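PDB 5A0N: protein F2 like fibronectin-binding protein from Streptococcus pneumoniae, which is a surface adhesin whose N-terminal domain carries an internal thioester and probably mediates covalent attachment of the bacterium to host molecules. Local coordinates for residues Lys79-Lys83 with Glu84-Lys88. Numbering follows the deposited sequence.
Sequences KDINK and EQYTK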
loop_
_atom_site.group_PDB
_atom_site.type_symbol
_atom_site.label_atom_id
_atom_site.label_comp_id
_atom_site.label_asym_id
_atom_site.label_seq_id
_atom_site.Cartn_x
_atom_site.Cartn_y
_atom_site.Cartn_z
ATOM N N LYS A 79 -8.421 1.163 13.404
ATOM C CA LYS A 79 -7.397 0.280 13.944
ATOM C C LYS A 79 -7.865 -1.177 14.009
ATOM O O LYS A 79 -9.045 -1.453 14.170
ATOM C CB LYS A 79 -6.987 0.718 15.358
ATOM C CG LYS A 79 -6.222 2.023 15.442
ATOM C CD LYS A 79 -5.775 2.277 16.879
ATOM N N ASP A 80 -6.911 -2.090 13.918
ATOM C CA ASP A 80 -7.095 -3.501 14.213
ATOM C C ASP A 80 -8.283 -4.112 13.468
ATOM O O ASP A 80 -9.188 -4.716 14.046
ATOM C CB ASP A 80 -7.165 -3.724 15.730
ATOM C CG ASP A 80 -6.833 -5.174 16.147
ATOM O OD1 ASP A 80 -6.290 -6.010 15.364
ATOM O OD2 ASP A 80 -7.119 -5.474 17.308
ATOM N N ILE A 81 -8.233 -3.976 12.153
ATOM C CA ILE A 81 -9.322 -4.430 11.327
ATOM C C ILE A 81 -9.276 -5.952 11.101
ATOM O O ILE A 81 -8.209 -6.596 11.157
ATOM C CB ILE A 81 -9.432 -3.710 9.977
ATOM C CG1 ILE A 81 -8.271 -4.055 9.064
ATOM C CG2 ILE A 81 -9.588 -2.212 10.162
ATOM C CD1 ILE A 81 -8.289 -3.383 7.707
ATOM N N ASN A 82 -10.450 -6.496 10.800
ATOM C CA ASN A 82 -10.579 -7.896 10.411
ATOM C C ASN A 82 -11.166 -8.035 8.999
ATOM O O ASN A 82 -11.365 -7.043 8.310
ATOM C CB ASN A 82 -11.445 -8.658 11.432
ATOM C CG ASN A 82 -12.869 -8.129 11.533
ATOM O OD1 ASN A 82 -13.394 -7.467 10.641
ATOM N ND2 ASN A 82 -13.514 -8.454 12.632
ATOM N N LYS A 83 -11.409 -9.271 8.561
ATOM C CA LYS A 83 -11.882 -9.534 7.212
ATOM C C LYS A 83 -13.154 -8.751 6.885
ATOM O O LYS A 83 -13.254 -8.126 5.823
ATOM C CB LYS A 83 -12.144 -11.036 7.015
ATOM C CG LYS A 83 -12.677 -11.391 5.631
ATOM C CD LYS A 83 -12.800 -12.902 5.418
ATOM C CE LYS A 83 -13.312 -13.247 4.023
ATOM N NZ LYS A 83 -13.274 -14.723 3.777
ATOM N N GLU A 84 -14.123 -8.800 7.801
ATOM C CA GLU A 84 -15.419 -8.164 7.558
ATOM C C GLU A 84 -15.281 -6.653 7.462
ATOM O O GLU A 84 -15.867 -6.024 6.582
ATOM C CB GLU A 84 -16.450 -8.570 8.608
ATOM C CG GLU A 84 -16.733 -10.067 8.616
ATOM C CD GLU A 84 -15.618 -10.985 9.217
ATOM O OE1 GLU A 84 -14.722 -10.555 10.049
ATOM O OE2 GLU A 84 -15.639 -12.197 8.851
ATOM N N GLN A 85 -14.503 -6.057 8.351
ATOM C CA GLN A 85 -14.343 -4.611 8.296
ATOM C C GLN A 85 -13.582 -4.168 7.038
ATOM O O GLN A 85 -13.974 -3.215 6.365
ATOM C CB GLN A 85 -13.600 -4.093 9.510
ATOM C CG GLN A 85 -14.292 -4.277 10.836
ATOM C CD GLN A 85 -13.359 -3.769 11.894
ATOM O OE1 GLN A 85 -12.497 -4.509 12.381
ATOM N NE2 GLN A 85 -13.408 -2.458 12.135
ATOM N N TYR A 86 -12.496 -4.868 6.731
ATOM C CA TYR A 86 -11.751 -4.563 5.512
ATOM C C TYR A 86 -12.658 -4.628 4.286
ATOM O O TYR A 86 -12.648 -3.744 3.442
ATOM C CB TYR A 86 -10.560 -5.507 5.347
ATOM C CG TYR A 86 -9.838 -5.274 4.048
ATOM C CD1 TYR A 86 -8.916 -4.238 3.909
ATOM C CD2 TYR A 86 -10.096 -6.044 2.924
ATOM C CE1 TYR A 86 -8.290 -4.000 2.710
ATOM C CE2 TYR A 86 -9.476 -5.795 1.720
ATOM C CZ TYR A 86 -8.542 -4.765 1.615
ATOM O OH TYR A 86 -7.913 -4.485 0.414
ATOM N N THR A 87 -13.437 -5.699 4.205
ATOM C CA THR A 87 -14.238 -5.944 2.998
ATOM C C THR A 87 -15.283 -4.821 2.849
ATOM O O THR A 87 -15.511 -4.298 1.756
ATOM C CB THR A 87 -14.851 -7.358 3.053
ATOM O OG1 THR A 87 -13.794 -8.328 3.179
ATOM C CG2 THR A 87 -15.647 -7.649 1.808
ATOM N N LYS A 88 -15.926 -4.479 3.959
ATOM C CA LYS A 88 -16.932 -3.429 3.962
ATOM C C LYS A 88 -16.323 -2.107 3.497
ATOM O O LYS A 88 -16.883 -1.400 2.652
ATOM C CB LYS A 88 -17.520 -3.268 5.382
ATOM C CG LYS A 88 -18.479 -2.085 5.549
ATOM C CD LYS A 88 -18.755 -1.794 7.026
HETATM O O HOH W 1 -11.680 -1.910 14.244
#
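With chi1 at 62°, Asn-82 holds CG between its own backbone N and carbonyl carbon, which turns OD1 back over the start of the helix; Gln-85 answers with CG beside its backbone N and an extended chain that carries its amide back along the incoming loop. The two residues therefore grip each other reciprocally. Gln-85 N donates to Asn-82 OD1 at 2.9 Å, the donor lying almost in line with the side-chain C=O, while Asn-82 N donates to Gln-85 OE1 over 3.3 Å, a longer and more bent bond (141° at the hydrogen). Their amide planes stand nearly perpendicular, 86° apart, and Gln-85 CG rests 3.3 Å from Asn-82 OD1. The other end of the glutamine amide is held too: a water accepts from Gln-85 NE2 and donates to Lys-79 O, consistent with the way round the amide is modelled, and tying it to the loop.

At the first residue of the helix, Lys-83 O takes two donors from Thr-87, one turn further along, from opposite faces of its plane, Thr-87 N at 2.9 Å and Thr-87 OG1 at 2.7 Å, so the threonine hydroxyl donates back into its own helix, doubling the backbone bond. On the inner side, Ile-81 CD1 packs at 3.9 Å against Tyr-86 CB and meets the ring at its edge. Phe-197 of strand 193-200 touches both residues, and Phe-109 stacks on the tyrosine ring. Asn-82 is thus the N-cap of helix 83-93, closed with Gln-85 by a capping box where the short loop after edge strand 75-78 turns into the helix.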